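Local structure of putative ring-cleaving dioxygenase MhqO (Bacillus subtilis subsp. subtilis, 3OAJ) at residues Asp248-Tyr256 against Glu266-Asp277. The protein is a putative iron-dependent extradiol dioxygenase that may cleave aromatic rings and so contribute to the degradation of aromatic compounds. Numbering follows the deposited sequence.
Sequences DRNYFNAIY and EIATDPPGFAHD. With ZN (zinc ion), chain C; SO4 (sulfate ion), chain D.
Thr-269 OG1 accepts a nearly straight bond from Asn-253 N (3.0 Å) and donates to Pro-271 O (2.7 Å), so one hydroxyl ties Asn-253 of the facing segment to the turn after Thr-269. Threonine suits this place because its OG1, held between the backbone N and the carbonyl carbon (chi1 60°), faces the main chain. The antiparallel ladder continues through the hydrogen-bonded pair Ile-255 and Ile-267, whose side chains lie alongside each other, CG1 of Ile-255 against CB of Ile-267, and meet helix 226-238.

Past the cis peptide before Pro-272, Gly-273 N reaches Tyr-251 O at 3.0 Å; that carbonyl also accepts from a water shared with Asp-270 O. Glycine fits because, at its positive phi, a CB would press on the preceding carbonyl oxygen. The phenol of Tyr-251 runs out to Asp-277, OH to OD2 at 2.6 Å, on the syn lone pair of a carboxylate whose OD1 pairs with Lys-36. Phe-274 CD1 packs against Tyr-251 CB, the rings oblique with planes 34° apart.

On the opposite face from the isoleucines, Ala-254 and Ala-268 are small enough for Glu-266 and the Phe-252 ring to lie over the sheet. The extended Glu-266 (CG anti to the backbone N, chi1 170°) brings OE1 to zinc at 1.8 Å. Tyr-256 OH accepts bonds from Arg-249 NE and NH2, in the guanidinium plane, and donates to O1 of a sulfate, probably from the crystallisation liquor, whose O3 and O4 bind the zinc. His-11 and His-218, on strands 9-16 and 215-223, complete the two-histidine, one-carboxylate site characteristic of vicinal oxygen chelate extradiol dioxygenases, zinc probably occupying the iron position.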
# COMPACT_ATOMS: atom_id res chain seq x y z
N ASP A 248 3.76 11.47 14.45
CA ASP A 248 4.88 10.53 14.52
C ASP A 248 4.36 9.08 14.56
O ASP A 248 3.75 8.67 15.56
CB ASP A 248 5.71 10.89 15.76
CG ASP A 248 6.89 9.95 15.98
OD1 ASP A 248 7.07 8.96 15.24
OD2 ASP A 248 7.65 10.22 16.94
N ARG A 249 4.58 8.33 13.48
CA ARG A 249 4.15 6.92 13.42
C ARG A 249 5.29 5.95 13.66
O ARG A 249 5.18 4.76 13.34
CB ARG A 249 3.46 6.61 12.07
CG ARG A 249 2.32 7.56 11.69
CD ARG A 249 1.22 7.59 12.75
NE ARG A 249 -0.09 7.93 12.21
CZ ARG A 249 -1.17 8.19 12.94
NH1 ARG A 249 -1.11 8.18 14.27
NH2 ARG A 249 -2.32 8.48 12.35
N ASN A 250 6.38 6.46 14.24
CA ASN A 250 7.55 5.68 14.65
C ASN A 250 8.44 5.31 13.47
O ASN A 250 9.64 5.58 13.51
CB ASN A 250 7.14 4.42 15.45
CG ASN A 250 8.29 3.83 16.27
OD1 ASN A 250 9.43 4.28 16.21
ND2 ASN A 250 7.97 2.81 17.06
N TYR A 251 7.87 4.73 12.43
CA TYR A 251 8.68 4.26 11.28
C TYR A 251 8.69 5.28 10.15
O TYR A 251 9.37 5.11 9.14
CB TYR A 251 8.19 2.87 10.84
CG TYR A 251 8.01 2.02 12.08
CD1 TYR A 251 6.74 1.69 12.58
CD2 TYR A 251 9.13 1.65 12.83
CE1 TYR A 251 6.60 0.98 13.77
CE2 TYR A 251 8.99 0.94 14.02
CZ TYR A 251 7.73 0.61 14.48
OH TYR A 251 7.62 -0.10 15.65
N PHE A 252 7.94 6.36 10.35
CA PHE A 252 7.83 7.51 9.44
C PHE A 252 6.95 8.53 10.16
O PHE A 252 6.23 8.17 11.09
CB PHE A 252 7.21 7.12 8.08
CG PHE A 252 5.91 6.37 8.19
CD1 PHE A 252 4.69 7.05 8.26
CD2 PHE A 252 5.90 4.98 8.25
CE1 PHE A 252 3.49 6.36 8.36
CE2 PHE A 252 4.69 4.28 8.37
CZ PHE A 252 3.49 4.97 8.45
N ASN A 253 7.02 9.80 9.73
CA ASN A 253 6.07 10.83 10.13
C ASN A 253 5.04 10.96 9.02
O ASN A 253 5.35 10.73 7.85
CB ASN A 253 6.78 12.16 10.38
CG ASN A 253 7.69 12.12 11.61
OD1 ASN A 253 7.40 11.43 12.59
ND2 ASN A 253 8.82 12.81 11.54
N ALA A 254 3.81 11.30 9.40
CA ALA A 254 2.66 11.34 8.49
C ALA A 254 1.86 12.63 8.58
O ALA A 254 1.69 13.18 9.66
CB ALA A 254 1.73 10.18 8.81
N ILE A 255 1.41 13.12 7.42
CA ILE A 255 0.31 14.09 7.34
C ILE A 255 -0.74 13.52 6.41
O ILE A 255 -0.42 12.76 5.49
CB ILE A 255 0.77 15.49 6.85
CG1 ILE A 255 1.44 15.41 5.46
CG2 ILE A 255 1.73 16.10 7.86
CD1 ILE A 255 1.84 16.77 4.89
N TYR A 256 -1.99 13.89 6.66
CA TYR A 256 -3.14 13.38 5.88
C TYR A 256 -3.98 14.51 5.32
O TYR A 256 -4.18 15.54 5.98
CB TYR A 256 -4.03 12.49 6.76
CG TYR A 256 -3.31 11.36 7.47
CD1 TYR A 256 -3.26 10.08 6.91
CD2 TYR A 256 -2.66 11.57 8.69
CE1 TYR A 256 -2.58 9.03 7.57
CE2 TYR A 256 -1.99 10.55 9.35
CZ TYR A 256 -1.95 9.28 8.78
OH TYR A 256 -1.28 8.26 9.44
N GLU A 266 -2.05 10.67 1.98
CA GLU A 266 -1.12 10.88 3.08
C GLU A 266 0.22 11.24 2.45
O GLU A 266 0.51 10.81 1.34
CB GLU A 266 -1.01 9.59 3.90
CG GLU A 266 0.12 9.56 4.96
CD GLU A 266 0.22 8.24 5.67
OE1 GLU A 266 -0.57 7.31 5.37
OE2 GLU A 266 1.11 8.11 6.53
N ILE A 267 0.99 12.08 3.13
CA ILE A 267 2.42 12.22 2.80
C ILE A 267 3.18 11.63 3.99
O ILE A 267 2.99 12.07 5.12
CB ILE A 267 2.85 13.69 2.57
CG1 ILE A 267 1.89 14.42 1.60
CG2 ILE A 267 4.36 13.77 2.17
CD1 ILE A 267 1.85 13.87 0.21
N ALA A 268 4.04 10.66 3.70
CA ALA A 268 4.84 9.96 4.69
C ALA A 268 6.31 10.10 4.36
O ALA A 268 6.71 9.98 3.19
CB ALA A 268 4.47 8.49 4.73
N THR A 269 7.12 10.33 5.38
CA THR A 269 8.54 10.47 5.18
C THR A 269 9.21 9.13 4.90
O THR A 269 8.87 8.11 5.53
CB THR A 269 9.23 11.10 6.41
OG1 THR A 269 9.01 10.28 7.57
CG2 THR A 269 8.74 12.52 6.67
N ASP A 270 10.19 9.13 3.99
CA ASP A 270 10.96 7.90 3.75
C ASP A 270 11.64 7.39 5.03
O ASP A 270 11.48 6.22 5.37
CB ASP A 270 11.98 8.05 2.60
CG ASP A 270 11.33 8.08 1.22
OD1 ASP A 270 10.11 7.78 1.10
OD2 ASP A 270 12.03 8.43 0.24
N PRO A 271 12.37 8.26 5.76
CA PRO A 271 12.95 7.80 7.03
C PRO A 271 11.97 7.81 8.22
O PRO A 271 10.95 8.52 8.18
CB PRO A 271 14.10 8.79 7.28
CG PRO A 271 13.72 10.03 6.55
CD PRO A 271 12.78 9.63 5.43
N PRO A 272 12.30 7.08 9.30
CA PRO A 272 13.52 6.28 9.50
C PRO A 272 13.42 4.84 8.99
O PRO A 272 14.45 4.18 8.85
CB PRO A 272 13.69 6.27 11.02
CG PRO A 272 12.29 6.35 11.53
CD PRO A 272 11.59 7.28 10.58
N GLY A 273 12.20 4.37 8.74
CA GLY A 273 11.95 3.00 8.35
C GLY A 273 11.82 2.03 9.50
O GLY A 273 11.77 2.42 10.68
N PHE A 274 11.78 0.74 9.17
CA PHE A 274 11.33 -0.28 10.12
C PHE A 274 12.41 -0.92 10.97
O PHE A 274 12.10 -1.70 11.87
CB PHE A 274 10.49 -1.33 9.41
CG PHE A 274 9.27 -0.77 8.74
CD1 PHE A 274 8.15 -0.42 9.47
CD2 PHE A 274 9.24 -0.60 7.35
CE1 PHE A 274 7.02 0.12 8.85
CE2 PHE A 274 8.13 -0.09 6.71
CZ PHE A 274 7.01 0.29 7.47
N ALA A 275 13.67 -0.57 10.69
CA ALA A 275 14.82 -1.20 11.34
C ALA A 275 15.42 -0.41 12.51
O ALA A 275 16.58 -0.62 12.87
CB ALA A 275 15.91 -1.47 10.32
N HIS A 276 14.64 0.47 13.12
CA HIS A 276 15.21 1.32 14.16
C HIS A 276 14.69 1.03 15.57
O HIS A 276 15.13 1.67 16.52
CB HIS A 276 15.02 2.80 13.83
CG HIS A 276 13.70 3.33 14.28
ND1 HIS A 276 12.55 3.19 13.53
CD2 HIS A 276 13.33 3.96 15.42
CE1 HIS A 276 11.54 3.74 14.18
NE2 HIS A 276 11.98 4.21 15.32
N ASP A 277 13.74 0.11 15.70
CA ASP A 277 13.44 -0.46 17.01
C ASP A 277 13.60 -1.99 17.03
O ASP A 277 13.43 -2.63 18.06
CB ASP A 277 12.07 -0.00 17.56
CG ASP A 277 10.90 -0.43 16.70
OD1 ASP A 277 11.10 -1.07 15.65
OD2 ASP A 277 9.76 -0.10 17.09
ZN ZN C . -0.55 5.68 6.11
S SO4 D . -0.77 4.90 8.46
O1 SO4 D . -1.96 5.69 8.74
O2 SO4 D . -0.30 4.16 9.62
O3 SO4 D . -0.98 3.97 7.35
O4 SO4 D . 0.30 5.84 8.12
O HOH W 1 9.34 4.65 6.28